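Local structure of thiol peroxidase (1XVQ) at residues I51-D56 and G122-L127; G116-D121 and G126-A131; A26-L29 and G35-S38; A131-G136 and A142-V147; T28-D33 and D84-Q89. The protein probably reduces hydrogen peroxide and organic hydroperoxides to water and alcohols at the expense of thioredoxin, helping to protect the cell against oxidative stress. All blocks are in the same frame, centred on the assembly; numbering follows the deposited sequence.

Interaction 1: residues I51-D56 and G122-L127; sequences IFPSVD and GPMAGL
The carbonyl oxygen of Pro53 is covered by the side chain of Leu127 in van der Waals contact. From Pro53 O the distance to Leu127 CB is 3.8 Å and to Leu127 CD2 3.9 Å, with CG and CD1 scarcely farther away, so all four side-chain carbons face the oxygen at nearly equal range. The torsion responsible is chi1 of Leu127 (-60°), which sets CG opposite its own carbonyl carbon and beside its backbone N. Met124 supplies the second touch: its chain folds back at both chi2 and chi3, and the terminal methyl arrives at the proline ring, Met124 CE to Pro53 CB 3.8 Å. The ring is thus met at CB by the methionine methyl, while the leucine covers the peptide group that follows it.

Both apolar groups are presented by two overlapping turns. A type I turn closes with Ala125 N to Gly122 O at 3.1 Å, and a type II turn from Met124 to Leu127 brings the two side chains to the same partner. On the other segment Ser54 OG accepts from Asp56 N (3.1 Å, 158° at the hydrogen), an ST turn, and Asp84 steadies it further by taking bonds from Ser54 OG and Val55 N. The contact lies near the surface and is small. It brings a loop of the thioredoxin fold against the start of the PxxxTxxC motif of peroxiredoxins, which opens with Pro53 and closes with Cys60, the predicted peroxidatic cysteine.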
# COMPACT_ATOMS: atom_id res chain seq x y z
N ILE A 51 -0.22 1.03 -1.60
CA ILE A 51 -1.53 0.42 -1.38
C ILE A 51 -2.61 0.90 -2.31
O ILE A 51 -2.82 2.12 -2.46
CB ILE A 51 -1.93 0.70 0.05
CG1 ILE A 51 -0.79 0.25 0.99
CG2 ILE A 51 -3.27 -0.06 0.40
CD1 ILE A 51 -0.89 0.87 2.41
N PHE A 52 -3.34 -0.05 -2.90
CA PHE A 52 -4.39 0.27 -3.87
C PHE A 52 -5.74 -0.44 -3.69
O PHE A 52 -5.81 -1.56 -3.20
CB PHE A 52 -3.97 -0.13 -5.28
CG PHE A 52 -2.66 0.46 -5.73
CD1 PHE A 52 -2.63 1.51 -6.64
CD2 PHE A 52 -1.45 -0.08 -5.28
CE1 PHE A 52 -1.41 2.03 -7.11
CE2 PHE A 52 -0.23 0.43 -5.73
CZ PHE A 52 -0.21 1.49 -6.66
N PRO A 53 -6.82 0.22 -4.13
CA PRO A 53 -8.14 -0.42 -4.03
C PRO A 53 -8.07 -1.64 -4.94
O PRO A 53 -8.64 -2.69 -4.64
CB PRO A 53 -9.08 0.65 -4.55
CG PRO A 53 -8.41 1.94 -4.09
CD PRO A 53 -6.94 1.69 -4.30
N SER A 54 -7.38 -1.51 -6.07
CA SER A 54 -7.20 -2.64 -6.96
C SER A 54 -6.06 -2.38 -7.94
O SER A 54 -5.85 -1.23 -8.37
CB SER A 54 -8.49 -2.94 -7.73
OG SER A 54 -8.27 -4.05 -8.60
N VAL A 55 -5.30 -3.41 -8.25
CA VAL A 55 -4.20 -3.26 -9.21
C VAL A 55 -4.58 -4.14 -10.38
O VAL A 55 -3.72 -4.51 -11.19
CB VAL A 55 -2.84 -3.76 -8.63
CG1 VAL A 55 -2.49 -3.00 -7.37
CG2 VAL A 55 -2.90 -5.27 -8.36
N ASP A 56 -5.86 -4.48 -10.46
CA ASP A 56 -6.35 -5.34 -11.53
C ASP A 56 -6.88 -4.46 -12.64
O ASP A 56 -8.09 -4.25 -12.78
CB ASP A 56 -7.44 -6.29 -11.00
CG ASP A 56 -7.87 -7.32 -12.03
OD1 ASP A 56 -8.60 -8.26 -11.65
OD2 ASP A 56 -7.47 -7.20 -13.22
N GLY A 122 -19.48 2.79 1.25
CA GLY A 122 -19.52 3.04 -0.17
C GLY A 122 -19.34 1.79 -1.02
O GLY A 122 -19.14 0.70 -0.49
N PRO A 123 -19.37 1.92 -2.35
CA PRO A 123 -19.21 0.78 -3.26
C PRO A 123 -17.88 0.03 -3.12
O PRO A 123 -17.80 -1.14 -3.47
CB PRO A 123 -19.37 1.40 -4.65
CG PRO A 123 -18.87 2.82 -4.44
CD PRO A 123 -19.53 3.18 -3.12
N MET A 124 -16.87 0.71 -2.59
CA MET A 124 -15.55 0.10 -2.46
C MET A 124 -15.26 -0.41 -1.07
O MET A 124 -14.09 -0.67 -0.74
CB MET A 124 -14.51 1.15 -2.81
CG MET A 124 -14.89 1.86 -4.07
SD MET A 124 -14.25 0.92 -5.38
CE MET A 124 -12.63 1.78 -5.38
N ALA A 125 -16.30 -0.51 -0.24
CA ALA A 125 -16.13 -0.98 1.15
C ALA A 125 -15.36 -2.31 1.15
O ALA A 125 -15.66 -3.19 0.35
CB ALA A 125 -17.51 -1.18 1.80
N GLY A 126 -14.42 -2.47 2.08
CA GLY A 126 -13.67 -3.72 2.13
C GLY A 126 -12.39 -3.76 1.31
O GLY A 126 -11.58 -4.64 1.55
N LEU A 127 -12.25 -2.87 0.32
CA LEU A 127 -11.01 -2.79 -0.48
C LEU A 127 -10.11 -1.84 0.31
O LEU A 127 -10.57 -1.16 1.21
CB LEU A 127 -11.27 -2.20 -1.88
CG LEU A 127 -12.26 -3.03 -2.71
CD1 LEU A 127 -12.54 -2.34 -4.03
CD2 LEU A 127 -11.66 -4.42 -2.95

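Interaction 2: residues G116-D121 and G126-A131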
# COMPACT_ATOMS: atom_id res chain seq x y z
N GLY A 116 -5.04 0.54 9.16
CA GLY A 116 -6.10 1.54 9.09
C GLY A 116 -6.45 2.01 7.68
O GLY A 116 -6.84 3.16 7.49
N VAL A 117 -6.31 1.14 6.69
CA VAL A 117 -6.60 1.56 5.32
C VAL A 117 -7.80 0.91 4.65
O VAL A 117 -8.17 1.29 3.55
CB VAL A 117 -5.36 1.37 4.36
CG1 VAL A 117 -4.27 2.38 4.67
CG2 VAL A 117 -4.82 -0.07 4.48
N THR A 118 -8.45 -0.04 5.30
CA THR A 118 -9.61 -0.67 4.68
C THR A 118 -10.71 0.38 4.55
O THR A 118 -10.97 1.11 5.50
CB THR A 118 -10.15 -1.83 5.54
OG1 THR A 118 -9.12 -2.81 5.68
CG2 THR A 118 -11.36 -2.53 4.87
N ILE A 119 -11.32 0.49 3.36
CA ILE A 119 -12.41 1.45 3.13
C ILE A 119 -13.65 0.98 3.90
O ILE A 119 -14.04 -0.18 3.79
CB ILE A 119 -12.71 1.57 1.63
CG1 ILE A 119 -11.50 2.19 0.92
CG2 ILE A 119 -14.00 2.42 1.42
CD1 ILE A 119 -11.47 1.94 -0.59
N ALA A 120 -14.29 1.88 4.66
CA ALA A 120 -15.41 1.50 5.52
C ALA A 120 -16.81 1.54 4.94
O ALA A 120 -17.71 0.86 5.43
CB ALA A 120 -15.38 2.37 6.81
N ASP A 121 -17.00 2.35 3.92
CA ASP A 121 -18.33 2.46 3.35
C ASP A 121 -18.30 2.70 1.86
O ASP A 121 -17.24 2.80 1.27
CB ASP A 121 -19.05 3.61 4.06
CG ASP A 121 -18.20 4.85 4.16
OD1 ASP A 121 -17.53 5.19 3.16
OD2 ASP A 121 -18.19 5.49 5.24
N GLY A 126 -14.42 -2.47 2.08
CA GLY A 126 -13.67 -3.72 2.13
C GLY A 126 -12.39 -3.76 1.31
O GLY A 126 -11.58 -4.64 1.55
N LEU A 127 -12.25 -2.87 0.32
CA LEU A 127 -11.01 -2.79 -0.48
C LEU A 127 -10.11 -1.84 0.31
O LEU A 127 -10.57 -1.16 1.21
CB LEU A 127 -11.27 -2.20 -1.88
CG LEU A 127 -12.26 -3.03 -2.71
CD1 LEU A 127 -12.54 -2.34 -4.03
CD2 LEU A 127 -11.66 -4.42 -2.95
N LEU A 128 -8.82 -1.79 -0.03
CA LEU A 128 -7.90 -0.90 0.66
C LEU A 128 -7.87 0.45 -0.03
O LEU A 128 -7.85 0.50 -1.25
CB LEU A 128 -6.48 -1.47 0.61
CG LEU A 128 -6.41 -2.92 1.07
CD1 LEU A 128 -4.91 -3.27 1.17
CD2 LEU A 128 -7.10 -3.11 2.47
N ALA A 129 -7.85 1.52 0.75
CA ALA A 129 -7.80 2.87 0.14
C ALA A 129 -6.43 3.18 -0.45
O ALA A 129 -5.40 2.62 0.00
CB ALA A 129 -8.14 3.92 1.18
N ARG A 130 -6.40 4.07 -1.44
CA ARG A 130 -5.11 4.47 -2.03
C ARG A 130 -4.27 5.12 -0.91
O ARG A 130 -4.69 6.08 -0.26
CB ARG A 130 -5.31 5.48 -3.14
CG ARG A 130 -3.99 5.79 -3.89
CD ARG A 130 -3.55 4.63 -4.79
NE ARG A 130 -2.28 4.91 -5.46
CZ ARG A 130 -1.08 4.54 -5.01
NH1 ARG A 130 -0.95 3.85 -3.86
NH2 ARG A 130 0.01 4.87 -5.70
N ALA A 131 -3.08 4.59 -0.68
CA ALA A 131 -2.26 5.09 0.42
C ALA A 131 -0.82 4.66 0.22
O ALA A 131 -0.53 3.74 -0.54
CB ALA A 131 -2.77 4.51 1.73
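The backbones of Thr118 and Leu128 run together at the centre of a single bridge, their CA atoms 4.4 Å apart. Two strong bonds flank the pair: Ala129 N donates to Val117 O at 2.8 Å, and Ile119 N to Leu127 O at 2.8 Å. The second is almost perfectly straight, 177° at the hydrogen, and its donor lies nearly along the C=O axis. A third bond, Gly126 N to Ile119 O at 2.9 Å, extends the pairing beyond the bridge toward the turn.

Around this backbone core the side chains fill in. Ile119 leans over the bridge; with CG1 turned opposite its carbonyl carbon (chi1 -66°), CG1 comes to 3.5 Å from Leu127 O and to 3.8 Å from Ala129 CB. At the inner end Val117 CG1 rests 3.9 Å from the methyl of Ala131, where the loop runs into strand 131-135. Thr118 divides its two branches: CG2 meets Gly126 CA at 3.8 Å, while OG1 passes close to Leu128 CD2 but has its polar partner in Glu113 OE1, outside the pair.

A second shell surrounds these contacts. Helix 111-114 ends at Gly116 in a Schellman motif, and its Phe111 packs on both Val117 and Leu128; farther on, Arg130 reaches back to Ile51 O and makes a cation-pi contact with Phe52. The result is an isolated beta bridge inside a long connection of the thioredoxin fold, which carries the chain from helix 111-114 to a strand of the central sheet.

Interaction 3: residues A26-L29 and G35-S38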
# COMPACT_ATOMS: atom_id res chain seq x y z
N ALA A 26 3.22 -5.44 12.41
CA ALA A 26 3.61 -6.65 11.72
C ALA A 26 2.56 -6.99 10.66
O ALA A 26 1.42 -6.56 10.75
CB ALA A 26 3.68 -7.82 12.72
N PHE A 27 2.97 -7.70 9.63
CA PHE A 27 1.96 -8.15 8.67
C PHE A 27 2.34 -9.50 8.08
O PHE A 27 3.52 -9.89 8.08
CB PHE A 27 1.73 -7.13 7.54
CG PHE A 27 2.97 -6.77 6.78
CD1 PHE A 27 3.49 -7.63 5.81
CD2 PHE A 27 3.61 -5.56 7.01
CE1 PHE A 27 4.63 -7.30 5.08
CE2 PHE A 27 4.75 -5.22 6.28
CZ PHE A 27 5.26 -6.07 5.32
N THR A 28 1.33 -10.20 7.60
CA THR A 28 1.49 -11.49 6.97
C THR A 28 0.59 -11.52 5.74
O THR A 28 -0.54 -12.03 5.78
CB THR A 28 1.08 -12.63 7.93
OG1 THR A 28 -0.28 -12.43 8.34
CG2 THR A 28 1.97 -12.65 9.18
N LEU A 29 1.09 -10.96 4.65
CA LEU A 29 0.34 -10.89 3.39
C LEU A 29 0.49 -12.19 2.63
O LEU A 29 1.21 -13.08 3.08
CB LEU A 29 0.86 -9.71 2.56
CG LEU A 29 0.54 -8.34 3.20
CD1 LEU A 29 1.42 -7.25 2.58
CD2 LEU A 29 -0.94 -8.01 2.99
N GLY A 35 2.12 -18.39 -0.67
CA GLY A 35 2.92 -18.50 0.52
C GLY A 35 2.72 -17.21 1.30
O GLY A 35 1.88 -16.38 0.91
N VAL A 36 3.47 -17.01 2.37
CA VAL A 36 3.30 -15.79 3.15
C VAL A 36 4.39 -14.78 2.87
O VAL A 36 5.54 -15.13 2.61
CB VAL A 36 3.26 -16.10 4.65
CG1 VAL A 36 3.11 -14.80 5.47
CG2 VAL A 36 2.11 -17.03 4.96
N ILE A 37 4.02 -13.50 2.89
CA ILE A 37 4.98 -12.42 2.71
C ILE A 37 4.88 -11.80 4.09
O ILE A 37 3.91 -11.09 4.40
CB ILE A 37 4.55 -11.45 1.60
CG1 ILE A 37 4.62 -12.18 0.25
CG2 ILE A 37 5.44 -10.20 1.61
CD1 ILE A 37 4.30 -11.28 -0.94
N SER A 38 5.86 -12.11 4.93
CA SER A 38 5.92 -11.67 6.32
C SER A 38 6.78 -10.42 6.50
O SER A 38 7.80 -10.28 5.84
CB SER A 38 6.48 -12.80 7.18
OG SER A 38 6.60 -12.43 8.54
O HOH W 1 4.66 -10.96 10.66
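Phe27 comes first, its ring swung to the position between backbone N and carbonyl carbon (chi1 57°), which brings one edge up to the partner strand. There CD1 stands 3.8 Å from Ile37 O, close to the ring plane. The carbonyl of the same residue faces the other strand: Phe27 O takes a CA-H contact from Ser38 CA at 3.5 Å and receives a hydrogen bond from a water at 3.0 Å. That water also pairs with Ser38 OG, at 3.2 Å, so the end of the ladder is bridged by solvent.

Thr28 follows as the non-hydrogen-bonded partner of Ser38. On its outer side Thr28 CB touches Val36 CG1 at 3.9 Å, a methyl carried there because it lies opposite the valine's own backbone N (chi1 179°). Strands 28-30 and 36-38 form a two-stranded antiparallel hairpin, separate from the central sheet, as is often found near the N-terminus of peroxiredoxins.

Leu29 then makes the hydrogen-bonded pair with Ile37. Its N-H reaches Ile37 O at 2.8 Å along a bent path, while Ile37 N returns to Leu29 O at 2.8 Å far more directly, 171° at the hydrogen, although the donor stands above the carbonyl plane. The two side chains point to the same face as the Phe27 ring, with Leu29 CB and Ile37 CB 4.2 Å apart, and there Leu29 lies against Phe111 of helix 111-114.

Interaction 4: residues A131-G136 and A142-V147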
# COMPACT_ATOMS: atom_id res chain seq x y z
N ALA A 131 -3.08 4.59 -0.68
CA ALA A 131 -2.26 5.09 0.42
C ALA A 131 -0.82 4.66 0.22
O ALA A 131 -0.53 3.74 -0.54
CB ALA A 131 -2.77 4.51 1.73
N ILE A 132 0.06 5.35 0.93
CA ILE A 132 1.47 5.04 0.88
C ILE A 132 2.01 4.98 2.29
O ILE A 132 1.75 5.87 3.11
CB ILE A 132 2.27 6.09 0.05
CG1 ILE A 132 2.03 5.86 -1.46
CG2 ILE A 132 3.76 5.98 0.35
CD1 ILE A 132 2.65 6.92 -2.39
N VAL A 133 2.73 3.91 2.61
CA VAL A 133 3.37 3.83 3.91
C VAL A 133 4.81 3.44 3.65
O VAL A 133 5.07 2.48 2.95
CB VAL A 133 2.72 2.76 4.82
CG1 VAL A 133 3.57 2.57 6.10
CG2 VAL A 133 1.31 3.19 5.19
N VAL A 134 5.74 4.22 4.20
CA VAL A 134 7.16 3.92 4.06
C VAL A 134 7.69 3.45 5.40
O VAL A 134 7.46 4.10 6.43
CB VAL A 134 7.98 5.15 3.60
CG1 VAL A 134 9.50 4.80 3.57
CG2 VAL A 134 7.52 5.58 2.20
N ILE A 135 8.33 2.29 5.37
CA ILE A 135 8.93 1.71 6.58
C ILE A 135 10.44 1.85 6.43
O ILE A 135 11.01 1.40 5.43
CB ILE A 135 8.56 0.23 6.75
CG1 ILE A 135 7.04 0.09 6.78
CG2 ILE A 135 9.17 -0.30 8.07
CD1 ILE A 135 6.55 -1.37 6.71
N GLY A 136 11.08 2.50 7.40
CA GLY A 136 12.51 2.69 7.34
C GLY A 136 13.26 1.39 7.56
O GLY A 136 12.69 0.43 8.07
N ALA A 142 8.28 5.58 8.56
CA ALA A 142 8.96 6.83 8.24
C ALA A 142 8.06 7.89 7.60
O ALA A 142 8.37 9.10 7.65
CB ALA A 142 10.12 6.54 7.29
N TYR A 143 6.96 7.44 7.00
CA TYR A 143 6.07 8.37 6.31
C TYR A 143 4.76 7.70 5.96
O TYR A 143 4.75 6.52 5.61
CB TYR A 143 6.74 8.85 5.01
CG TYR A 143 5.83 9.61 4.06
CD1 TYR A 143 5.03 8.94 3.13
CD2 TYR A 143 5.77 11.01 4.09
CE1 TYR A 143 4.21 9.64 2.25
CE2 TYR A 143 4.96 11.72 3.23
CZ TYR A 143 4.18 11.03 2.32
OH TYR A 143 3.37 11.74 1.47
N THR A 144 3.66 8.45 6.04
CA THR A 144 2.38 7.91 5.64
C THR A 144 1.56 8.96 4.91
O THR A 144 1.74 10.16 5.09
CB THR A 144 1.50 7.44 6.83
OG1 THR A 144 1.11 8.57 7.64
CG2 THR A 144 2.22 6.44 7.68
N GLU A 145 0.71 8.48 4.01
CA GLU A 145 -0.25 9.35 3.34
C GLU A 145 -1.45 8.52 2.98
O GLU A 145 -1.35 7.56 2.22
CB GLU A 145 0.27 9.98 2.03
CG GLU A 145 -0.83 10.92 1.47
CD GLU A 145 -0.63 11.38 0.04
OE1 GLU A 145 0.25 10.83 -0.66
OE2 GLU A 145 -1.38 12.29 -0.38
N LEU A 146 -2.60 8.89 3.54
CA LEU A 146 -3.84 8.21 3.16
C LEU A 146 -4.45 9.27 2.26
O LEU A 146 -4.83 10.34 2.76
CB LEU A 146 -4.75 8.01 4.39
CG LEU A 146 -6.21 7.69 4.01
CD1 LEU A 146 -6.29 6.34 3.31
CD2 LEU A 146 -7.09 7.69 5.27
N VAL A 147 -4.52 9.01 0.96
CA VAL A 147 -5.05 10.02 0.06
C VAL A 147 -6.48 10.32 0.51
O VAL A 147 -7.33 9.45 0.54
CB VAL A 147 -5.00 9.53 -1.39
CG1 VAL A 147 -5.49 10.65 -2.32
CG2 VAL A 147 -3.58 9.13 -1.76
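Tyr143 is the flat group of this strand pair. The Ile132 side chain crosses it at a slant and meets the ring at an edge: Ile132 CG2 lies near the ring plane, 4.1 Å from Tyr143 CE1. Ala158, Ala159 and Ala162 of helix 156-165 also touch the tyrosine side chain. The ring extends along the sheet because CG is anti to the backbone N (chi1 169°), and at its root Tyr143 CB packs on Val134 CB at 4.1 Å. The carboxylate of Glu145, on the same face of the sheet, instead finds its partner in Asn155, whose backbone N bonds to OE1.

The backbone between these groups is regular at one end and irregular at the other. Ile132 N bonds to Glu145 O (2.9 Å) and Glu145 N to Ile132 O (3.0 Å); in both, the donor lies in the plane of the accepting carbonyl. Val134 N reaches Tyr143 O almost straight. Val134 O, however, draws two donors: Ala142 N grips it at 2.7 Å, while Tyr143 N adds only a weak bond at 3.4 Å. Ala142 and Tyr143 thereby both face one residue, a classic beta bulge.

On the reverse face Val133 and Thr144 lie side by side, CG2 to CG2 4.2 Å. Strand 131-135 runs antiparallel to strand 47-51 on its inner flank, whereas strand 141-146 is outermost in this chain; helix 156-165 covers the tyrosine face, placing Leu163 against Val134.

Interaction 5: residues T28-D33 and D84-Q89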
# COMPACT_ATOMS: atom_id res chain seq x y z
N THR A 28 1.33 -10.20 7.60
CA THR A 28 1.49 -11.49 6.97
C THR A 28 0.59 -11.52 5.74
O THR A 28 -0.54 -12.03 5.78
CB THR A 28 1.08 -12.63 7.93
OG1 THR A 28 -0.28 -12.43 8.34
CG2 THR A 28 1.97 -12.65 9.18
N LEU A 29 1.09 -10.96 4.65
CA LEU A 29 0.34 -10.89 3.39
C LEU A 29 0.49 -12.19 2.63
O LEU A 29 1.21 -13.08 3.08
CB LEU A 29 0.86 -9.71 2.56
CG LEU A 29 0.54 -8.34 3.20
CD1 LEU A 29 1.42 -7.25 2.58
CD2 LEU A 29 -0.94 -8.01 2.99
N THR A 30 -0.21 -12.33 1.51
CA THR A 30 -0.12 -13.55 0.70
C THR A 30 0.51 -13.23 -0.64
O THR A 30 0.13 -12.27 -1.31
CB THR A 30 -1.52 -14.17 0.48
OG1 THR A 30 -2.10 -14.48 1.74
CG2 THR A 30 -1.42 -15.46 -0.34
N GLY A 31 1.48 -14.06 -1.01
CA GLY A 31 2.19 -13.87 -2.26
C GLY A 31 1.62 -14.62 -3.44
O GLY A 31 0.64 -15.37 -3.30
N GLY A 32 2.24 -14.41 -4.60
CA GLY A 32 1.80 -15.03 -5.84
C GLY A 32 1.79 -16.56 -5.82
O GLY A 32 1.08 -17.17 -6.60
N ASP A 33 2.58 -17.16 -4.94
CA ASP A 33 2.62 -18.62 -4.85
C ASP A 33 1.79 -19.12 -3.68
O ASP A 33 1.90 -20.27 -3.27
CB ASP A 33 4.07 -19.08 -4.69
CG ASP A 33 4.72 -18.56 -3.42
OD1 ASP A 33 4.16 -17.63 -2.78
OD2 ASP A 33 5.79 -19.08 -3.04
N ASP A 84 -6.96 -7.61 -4.09
CA ASP A 84 -7.09 -8.53 -5.21
C ASP A 84 -6.46 -9.86 -4.82
O ASP A 84 -5.51 -9.89 -4.04
CB ASP A 84 -6.33 -8.03 -6.45
CG ASP A 84 -6.77 -6.66 -6.92
OD1 ASP A 84 -6.00 -5.69 -6.76
OD2 ASP A 84 -7.87 -6.55 -7.49
N LEU A 85 -6.98 -10.96 -5.35
CA LEU A 85 -6.40 -12.26 -5.04
C LEU A 85 -5.05 -12.30 -5.76
O LEU A 85 -4.84 -11.56 -6.74
CB LEU A 85 -7.27 -13.41 -5.57
CG LEU A 85 -8.63 -13.60 -4.91
CD1 LEU A 85 -9.23 -14.94 -5.35
CD2 LEU A 85 -8.49 -13.55 -3.40
N PRO A 86 -4.13 -13.16 -5.30
CA PRO A 86 -2.80 -13.27 -5.91
C PRO A 86 -2.89 -13.50 -7.42
O PRO A 86 -2.10 -12.94 -8.20
CB PRO A 86 -2.19 -14.46 -5.19
CG PRO A 86 -2.74 -14.35 -3.83
CD PRO A 86 -4.21 -14.01 -4.09
N PHE A 87 -3.86 -14.32 -7.82
CA PHE A 87 -4.05 -14.66 -9.23
C PHE A 87 -4.21 -13.43 -10.11
O PHE A 87 -3.70 -13.40 -11.23
CB PHE A 87 -5.28 -15.57 -9.41
CG PHE A 87 -5.43 -16.62 -8.36
CD1 PHE A 87 -4.41 -17.55 -8.13
CD2 PHE A 87 -6.58 -16.68 -7.56
CE1 PHE A 87 -4.52 -18.50 -7.12
CE2 PHE A 87 -6.70 -17.63 -6.56
CZ PHE A 87 -5.67 -18.54 -6.33
N ALA A 88 -4.89 -12.41 -9.61
CA ALA A 88 -5.14 -11.20 -10.39
C ALA A 88 -4.08 -10.11 -10.28
O ALA A 88 -4.14 -9.12 -11.01
CB ALA A 88 -6.46 -10.62 -10.00
N GLN A 89 -3.11 -10.28 -9.37
CA GLN A 89 -2.10 -9.24 -9.18
C GLN A 89 -0.93 -9.25 -10.16
O GLN A 89 -0.16 -8.28 -10.23
CB GLN A 89 -1.57 -9.29 -7.76
CG GLN A 89 -2.62 -8.82 -6.74
CD GLN A 89 -2.05 -8.71 -5.35
OE1 GLN A 89 -1.42 -9.64 -4.85
NE2 GLN A 89 -2.27 -7.57 -4.71
O HOH W 2 0.23 -11.81 -4.52
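Pro86 turns CB and CG to the end of strand 28-30, and Thr30 meets it at a slant through a methyl: Thr30 CG2 lies 3.9 Å from Pro86 CG. The threonine splits its branches to do so. With chi1 at -60° the methyl sits opposite the backbone N and faces the ring, while OG1 turns to a weak bond with Arg108. The same two carbons cover the next peptide, since Gly31 O is 3.5 Å from Pro86 CB and 3.6 Å from Pro86 CG. Gly32 CA adds a looser touch at 4.1 Å from Pro86 CB, so the ring nestles against a chain that offers two glycines in succession.

Gln89 is turned the same way as the proline but meets the strand through solvent. One water donates to Gln89 OE1 at 2.7 Å and to Thr30 O at 3.2 Å, joining the two segments. The other end of the amide is fixed as well: NE2 pairs with Ser82 OG and Ala104 O, which together with the water settles which way round the group lies.

Pro86 stands at the start of a short, weakly bonded helical turn of about 86-89, a position where a proline's lack of an N-H costs little; the turn is drawn together by Ala88 N to Leu85 O at 3.0 Å. The contact sets the turn end of the hairpin 28-38 against the short helical turn that precedes Cys93 in the chain, predicted to form a redox-active disulfide with Cys60 but not doing so here.

In the fold
Interactions 2 and 5 are buried, 3 and 4 partly so, and 1 is at the surface. Interaction 4 lies within the central sheet, a ladder of backbone bonds faced largely with apolar side chains. Interaction 2 feeds into it through Ala131 but spends its bonds on a single bridge in a loop. Interaction 1 shares Gly126 and Leu127 with interaction 2, yet is made without hydrogen bonds between the segments, by apolar side chains on a proline and its carbonyl. Interactions 3 and 5 both use strand 28-30: the first pairs it with 36-38 by backbone bonds, the second packs its end directly on Pro86, with a water joining it to Gln89. Asp84 joins interactions 1 and 5 through Ser54 and Val55.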